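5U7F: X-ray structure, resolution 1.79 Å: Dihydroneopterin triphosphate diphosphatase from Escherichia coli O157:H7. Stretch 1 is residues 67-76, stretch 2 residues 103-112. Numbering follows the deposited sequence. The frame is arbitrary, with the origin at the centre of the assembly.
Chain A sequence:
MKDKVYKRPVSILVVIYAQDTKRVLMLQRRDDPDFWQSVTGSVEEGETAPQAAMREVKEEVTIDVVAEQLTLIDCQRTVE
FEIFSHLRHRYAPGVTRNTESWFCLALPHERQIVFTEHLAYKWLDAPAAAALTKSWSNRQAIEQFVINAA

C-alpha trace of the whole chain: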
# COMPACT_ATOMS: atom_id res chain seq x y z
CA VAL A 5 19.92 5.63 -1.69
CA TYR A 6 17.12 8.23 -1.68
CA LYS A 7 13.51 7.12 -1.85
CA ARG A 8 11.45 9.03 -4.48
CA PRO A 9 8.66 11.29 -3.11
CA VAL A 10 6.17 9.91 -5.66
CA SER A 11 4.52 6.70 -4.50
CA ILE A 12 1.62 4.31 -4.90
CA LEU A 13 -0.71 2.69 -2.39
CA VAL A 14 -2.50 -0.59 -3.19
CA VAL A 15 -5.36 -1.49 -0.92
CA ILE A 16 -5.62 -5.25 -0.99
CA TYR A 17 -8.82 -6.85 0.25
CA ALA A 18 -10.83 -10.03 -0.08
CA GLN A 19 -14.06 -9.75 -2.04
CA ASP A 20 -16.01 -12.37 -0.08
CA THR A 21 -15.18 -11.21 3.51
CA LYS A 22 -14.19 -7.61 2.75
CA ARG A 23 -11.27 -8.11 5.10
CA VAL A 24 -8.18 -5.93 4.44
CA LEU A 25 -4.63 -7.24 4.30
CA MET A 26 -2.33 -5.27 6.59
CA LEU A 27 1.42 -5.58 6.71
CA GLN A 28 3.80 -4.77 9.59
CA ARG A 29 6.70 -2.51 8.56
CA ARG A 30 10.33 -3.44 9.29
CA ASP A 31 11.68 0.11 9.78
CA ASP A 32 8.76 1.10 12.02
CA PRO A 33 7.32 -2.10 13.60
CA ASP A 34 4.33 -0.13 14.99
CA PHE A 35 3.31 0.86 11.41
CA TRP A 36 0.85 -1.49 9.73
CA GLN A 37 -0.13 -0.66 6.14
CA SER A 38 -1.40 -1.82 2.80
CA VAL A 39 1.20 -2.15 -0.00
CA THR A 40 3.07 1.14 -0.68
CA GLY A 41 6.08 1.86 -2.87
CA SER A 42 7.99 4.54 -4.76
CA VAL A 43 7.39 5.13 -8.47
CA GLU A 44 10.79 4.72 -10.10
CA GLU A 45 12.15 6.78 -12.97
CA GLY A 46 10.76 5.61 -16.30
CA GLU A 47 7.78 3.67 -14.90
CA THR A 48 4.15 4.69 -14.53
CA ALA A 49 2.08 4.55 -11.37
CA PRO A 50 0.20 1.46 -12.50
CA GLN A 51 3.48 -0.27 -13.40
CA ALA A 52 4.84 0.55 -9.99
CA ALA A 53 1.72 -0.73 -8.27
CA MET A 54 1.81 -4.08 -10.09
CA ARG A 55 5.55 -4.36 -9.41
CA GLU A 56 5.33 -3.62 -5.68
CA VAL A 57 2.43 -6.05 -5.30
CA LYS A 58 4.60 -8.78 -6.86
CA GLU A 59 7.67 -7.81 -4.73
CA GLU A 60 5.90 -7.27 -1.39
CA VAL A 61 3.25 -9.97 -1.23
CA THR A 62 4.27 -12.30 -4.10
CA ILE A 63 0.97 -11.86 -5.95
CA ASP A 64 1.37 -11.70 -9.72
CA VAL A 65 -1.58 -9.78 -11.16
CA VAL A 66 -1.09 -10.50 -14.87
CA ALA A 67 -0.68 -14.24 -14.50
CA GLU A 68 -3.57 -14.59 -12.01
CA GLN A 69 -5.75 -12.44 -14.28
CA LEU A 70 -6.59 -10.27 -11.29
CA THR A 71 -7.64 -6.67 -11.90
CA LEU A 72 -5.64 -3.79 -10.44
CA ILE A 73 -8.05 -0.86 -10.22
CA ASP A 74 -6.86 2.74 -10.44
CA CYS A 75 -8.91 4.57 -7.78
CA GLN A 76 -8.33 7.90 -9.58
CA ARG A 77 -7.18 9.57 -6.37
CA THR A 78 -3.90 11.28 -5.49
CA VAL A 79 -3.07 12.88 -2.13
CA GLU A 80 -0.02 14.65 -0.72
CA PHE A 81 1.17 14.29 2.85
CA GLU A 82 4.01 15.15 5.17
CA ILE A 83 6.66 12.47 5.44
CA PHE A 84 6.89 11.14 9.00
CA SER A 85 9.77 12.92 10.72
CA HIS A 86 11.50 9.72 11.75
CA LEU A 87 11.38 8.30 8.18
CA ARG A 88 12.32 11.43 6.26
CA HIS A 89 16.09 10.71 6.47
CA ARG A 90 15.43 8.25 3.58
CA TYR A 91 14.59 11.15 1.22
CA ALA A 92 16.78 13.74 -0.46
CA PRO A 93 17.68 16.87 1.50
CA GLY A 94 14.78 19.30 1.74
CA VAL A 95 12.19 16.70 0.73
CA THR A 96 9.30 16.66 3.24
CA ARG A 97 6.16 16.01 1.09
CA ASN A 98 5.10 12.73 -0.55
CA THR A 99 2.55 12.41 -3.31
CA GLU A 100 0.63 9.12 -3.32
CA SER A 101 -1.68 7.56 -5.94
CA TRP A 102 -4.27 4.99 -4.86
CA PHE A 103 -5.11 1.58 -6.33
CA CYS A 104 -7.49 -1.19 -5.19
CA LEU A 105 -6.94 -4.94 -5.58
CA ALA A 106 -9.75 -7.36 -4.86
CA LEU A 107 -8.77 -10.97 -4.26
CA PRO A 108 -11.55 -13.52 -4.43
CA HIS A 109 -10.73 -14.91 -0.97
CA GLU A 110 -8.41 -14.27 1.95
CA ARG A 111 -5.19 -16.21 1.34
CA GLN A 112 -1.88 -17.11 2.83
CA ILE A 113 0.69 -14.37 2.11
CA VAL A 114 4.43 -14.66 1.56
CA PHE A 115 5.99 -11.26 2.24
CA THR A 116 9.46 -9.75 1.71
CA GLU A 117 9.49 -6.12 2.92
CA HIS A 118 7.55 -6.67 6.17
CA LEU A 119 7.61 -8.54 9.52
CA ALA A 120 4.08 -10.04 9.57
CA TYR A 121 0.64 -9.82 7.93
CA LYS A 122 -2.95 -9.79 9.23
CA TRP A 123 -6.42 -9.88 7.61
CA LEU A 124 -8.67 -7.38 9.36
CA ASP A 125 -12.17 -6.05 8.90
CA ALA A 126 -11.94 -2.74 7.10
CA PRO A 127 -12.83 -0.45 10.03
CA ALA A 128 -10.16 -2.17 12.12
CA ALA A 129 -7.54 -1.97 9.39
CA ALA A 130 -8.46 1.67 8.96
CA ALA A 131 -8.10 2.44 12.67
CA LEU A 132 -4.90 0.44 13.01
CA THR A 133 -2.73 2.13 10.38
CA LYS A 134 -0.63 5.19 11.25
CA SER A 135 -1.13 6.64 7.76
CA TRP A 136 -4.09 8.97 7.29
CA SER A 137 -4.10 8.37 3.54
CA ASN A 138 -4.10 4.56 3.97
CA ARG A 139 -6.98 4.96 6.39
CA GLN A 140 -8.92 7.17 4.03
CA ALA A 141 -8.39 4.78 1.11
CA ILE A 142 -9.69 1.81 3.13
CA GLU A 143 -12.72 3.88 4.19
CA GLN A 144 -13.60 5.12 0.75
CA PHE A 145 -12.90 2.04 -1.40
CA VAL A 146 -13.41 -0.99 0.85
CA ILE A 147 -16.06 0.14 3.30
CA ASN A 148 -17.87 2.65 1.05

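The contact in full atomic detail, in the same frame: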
# COMPACT_ATOMS: atom_id res chain seq x y z
N ALA A 67 -0.55 -12.80 -14.38
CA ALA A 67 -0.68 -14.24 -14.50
C ALA A 67 -1.98 -14.74 -13.86
O ALA A 67 -2.67 -15.59 -14.43
CB ALA A 67 0.50 -14.91 -13.88
N GLU A 68 -2.34 -14.20 -12.70
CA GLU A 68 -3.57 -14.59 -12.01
C GLU A 68 -4.81 -13.95 -12.61
O GLU A 68 -5.91 -14.15 -12.10
CB GLU A 68 -3.52 -14.20 -10.53
CG GLU A 68 -2.59 -15.03 -9.66
CD GLU A 68 -3.00 -15.00 -8.19
OE1 GLU A 68 -4.21 -14.90 -7.91
OE2 GLU A 68 -2.11 -15.10 -7.32
N GLN A 69 -4.64 -13.15 -13.65
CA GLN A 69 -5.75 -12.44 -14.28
C GLN A 69 -6.59 -11.66 -13.26
O GLN A 69 -7.80 -11.53 -13.40
CB GLN A 69 -6.63 -13.43 -15.03
CG GLN A 69 -5.87 -14.65 -15.52
CD GLN A 69 -6.51 -15.32 -16.70
OE1 GLN A 69 -7.28 -14.71 -17.45
NE2 GLN A 69 -6.19 -16.60 -16.89
N LEU A 70 -5.93 -11.13 -12.24
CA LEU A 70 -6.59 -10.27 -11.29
C LEU A 70 -6.63 -8.88 -11.91
O LEU A 70 -5.91 -8.62 -12.87
CB LEU A 70 -5.87 -10.25 -9.94
CG LEU A 70 -5.69 -11.62 -9.28
CD1 LEU A 70 -4.59 -11.57 -8.25
CD2 LEU A 70 -6.99 -12.11 -8.63
N THR A 71 -7.45 -8.01 -11.35
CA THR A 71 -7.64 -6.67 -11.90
C THR A 71 -7.20 -5.59 -10.91
O THR A 71 -7.81 -5.40 -9.85
CB THR A 71 -9.11 -6.45 -12.30
OG1 THR A 71 -9.55 -7.56 -13.11
CG2 THR A 71 -9.27 -5.16 -13.09
N LEU A 72 -6.13 -4.89 -11.26
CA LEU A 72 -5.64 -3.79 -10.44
C LEU A 72 -6.41 -2.53 -10.81
O LEU A 72 -6.33 -2.05 -11.93
CB LEU A 72 -4.15 -3.60 -10.65
CG LEU A 72 -3.54 -2.43 -9.88
CD1 LEU A 72 -3.48 -2.76 -8.41
CD2 LEU A 72 -2.17 -2.09 -10.44
N ILE A 73 -7.21 -2.01 -9.89
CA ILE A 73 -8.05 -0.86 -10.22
C ILE A 73 -7.38 0.45 -9.79
O ILE A 73 -6.93 0.58 -8.66
CB ILE A 73 -9.42 -0.97 -9.55
CG1 ILE A 73 -10.16 -2.20 -10.11
CG2 ILE A 73 -10.24 0.32 -9.75
CD1 ILE A 73 -11.43 -2.53 -9.38
N ASP A 74 -7.33 1.39 -10.72
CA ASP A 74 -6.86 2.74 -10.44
C ASP A 74 -8.04 3.47 -9.79
O ASP A 74 -9.10 3.63 -10.39
CB ASP A 74 -6.37 3.41 -11.73
CG ASP A 74 -5.81 4.80 -11.52
OD1 ASP A 74 -6.16 5.47 -10.51
OD2 ASP A 74 -5.03 5.25 -12.40
N CYS A 75 -7.87 3.87 -8.53
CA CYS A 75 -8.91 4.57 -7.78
C CYS A 75 -9.14 6.02 -8.23
O CYS A 75 -10.05 6.67 -7.74
CB CYS A 75 -8.55 4.57 -6.30
SG CYS A 75 -8.58 2.95 -5.52
N GLN A 76 -8.30 6.51 -9.13
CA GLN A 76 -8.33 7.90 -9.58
C GLN A 76 -8.36 8.86 -8.40
O GLN A 76 -9.21 9.75 -8.31
CB GLN A 76 -9.52 8.15 -10.52
CG GLN A 76 -9.42 7.45 -11.89
CD GLN A 76 -10.44 7.99 -12.90
OE1 GLN A 76 -11.22 8.88 -12.58
NE2 GLN A 76 -10.42 7.45 -14.12
N PHE A 103 -4.59 2.72 -5.56
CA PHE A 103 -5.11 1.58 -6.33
C PHE A 103 -5.83 0.60 -5.38
O PHE A 103 -5.60 0.58 -4.16
CB PHE A 103 -3.99 0.86 -7.08
CG PHE A 103 -3.28 1.71 -8.09
CD1 PHE A 103 -2.30 2.61 -7.70
CD2 PHE A 103 -3.59 1.61 -9.43
CE1 PHE A 103 -1.65 3.40 -8.65
CE2 PHE A 103 -2.95 2.40 -10.38
CZ PHE A 103 -1.99 3.28 -10.00
N CYS A 104 -6.70 -0.23 -5.95
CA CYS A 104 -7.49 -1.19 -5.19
C CYS A 104 -7.25 -2.55 -5.84
O CYS A 104 -7.12 -2.63 -7.05
CB CYS A 104 -8.98 -0.78 -5.18
SG CYS A 104 -9.25 1.04 -5.10
N LEU A 105 -7.09 -3.59 -5.04
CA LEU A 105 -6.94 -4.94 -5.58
C LEU A 105 -7.79 -5.91 -4.77
O LEU A 105 -7.57 -6.14 -3.59
CB LEU A 105 -5.47 -5.38 -5.59
CG LEU A 105 -5.23 -6.84 -6.00
CD1 LEU A 105 -5.69 -7.07 -7.44
CD2 LEU A 105 -3.79 -7.24 -5.82
N ALA A 106 -8.79 -6.46 -5.46
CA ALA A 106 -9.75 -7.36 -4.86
C ALA A 106 -9.29 -8.78 -5.15
O ALA A 106 -9.13 -9.13 -6.30
CB ALA A 106 -11.13 -7.11 -5.44
N LEU A 107 -9.00 -9.55 -4.10
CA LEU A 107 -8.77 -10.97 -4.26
C LEU A 107 -10.09 -11.69 -4.04
O LEU A 107 -10.97 -11.18 -3.34
CB LEU A 107 -7.72 -11.48 -3.28
CG LEU A 107 -6.39 -10.72 -3.30
CD1 LEU A 107 -5.46 -11.29 -2.24
CD2 LEU A 107 -5.73 -10.74 -4.67
N PRO A 108 -10.25 -12.88 -4.63
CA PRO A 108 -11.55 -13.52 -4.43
C PRO A 108 -11.77 -14.01 -3.01
O PRO A 108 -12.91 -13.99 -2.53
CB PRO A 108 -11.52 -14.70 -5.42
CG PRO A 108 -10.10 -14.90 -5.78
CD PRO A 108 -9.44 -13.56 -5.65
N HIS A 109 -10.69 -14.40 -2.33
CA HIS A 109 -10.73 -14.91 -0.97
C HIS A 109 -9.51 -14.42 -0.20
O HIS A 109 -8.49 -14.08 -0.79
CB HIS A 109 -10.75 -16.45 -0.94
CG HIS A 109 -11.87 -17.08 -1.72
ND1 HIS A 109 -13.14 -17.24 -1.22
CD2 HIS A 109 -11.90 -17.59 -2.98
CE1 HIS A 109 -13.91 -17.82 -2.12
NE2 HIS A 109 -13.18 -18.05 -3.20
N GLU A 110 -9.60 -14.42 1.12
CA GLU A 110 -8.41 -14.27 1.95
C GLU A 110 -7.47 -15.40 1.54
O GLU A 110 -7.92 -16.46 1.08
CB GLU A 110 -8.74 -14.30 3.45
CG GLU A 110 -9.75 -13.22 3.81
CD GLU A 110 -10.13 -13.20 5.26
OE1 GLU A 110 -9.50 -13.90 6.08
OE2 GLU A 110 -11.09 -12.47 5.60
N ARG A 111 -6.16 -15.16 1.61
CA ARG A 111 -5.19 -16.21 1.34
C ARG A 111 -3.96 -16.05 2.19
O ARG A 111 -3.77 -15.06 2.89
CB ARG A 111 -4.77 -16.23 -0.13
CG ARG A 111 -4.02 -14.98 -0.56
CD ARG A 111 -3.33 -15.12 -1.90
NE ARG A 111 -4.27 -14.97 -3.01
CZ ARG A 111 -3.92 -14.95 -4.29
NH1 ARG A 111 -2.64 -15.06 -4.63
NH2 ARG A 111 -4.85 -14.81 -5.23
N GLN A 112 -3.10 -17.04 2.07
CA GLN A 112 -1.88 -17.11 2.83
C GLN A 112 -0.85 -16.29 2.07
O GLN A 112 -0.66 -16.50 0.88
CB GLN A 112 -1.47 -18.58 3.00
CG GLN A 112 -2.65 -19.51 3.48
CD GLN A 112 -3.71 -19.87 2.39
OE1 GLN A 112 -3.47 -19.75 1.18
NE2 GLN A 112 -4.89 -20.31 2.85
O HOH W 1 -9.57 -5.44 -8.15
O HOH W 2 -9.16 -8.68 -8.88

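What holds the loop at the start of stretch 1 against stretch 2? Glu68 and Arg111 form a two-pronged salt bridge: Arg111 NH1 donates to Glu68 OE2 at 2.7 Å and Arg111 NH2 to Glu68 OE1 at 2.8 Å. Both hydrogen bonds are nearly straight, as expected when a carboxylate meets two amino groups of a guanidinium together, so charge attraction and directional bonding reinforce each other.

How does the chain pass from this polar clasp to the strand pairing? Leu70 provides an apolar link, with CD1 lying 3.8 Å from Leu107 CD2, CD2 4.1 Å from Pro108 CD, and CB 4.0 Å from Leu105 CD1. At Thr71 the backbones stand too far apart to bond directly, and two waters fill the gap. One donates to Thr71 O and accepts from Ala106 N; the other accepts from Thr71 N and donates to Ala106 O. Together they extend the ladder of backbone bonds through solvent. Leu72 comes next, turned to the same side of the sheet as Phe103, its CD1 packing 3.9 Å from Phe103 CB.

Where do the strands bond directly? They run antiparallel, with an angle of 146° between their directions, and Ile73 faces Cys104 as a hydrogen-bonded pair. Ile73 N donates to Cys104 O at 2.9 Å, and Cys104 N returns a bond to Ile73 O at 2.8 Å.

What secures the far end? Asp74 pairs with Phe103 without direct backbone hydrogen bonds, and its CA sits 3.6 Å from Phe103 CD2, beside the aromatic ring. Cys75 reaches across to Cys104 in a disulfide, SG to SG 2.1 Å, a covalent tie just beyond the Ile73–Cys104 bonds. Asp74 OD1 accepts a bond from Gln76 N at 2.8 Å, bracing its own stretch.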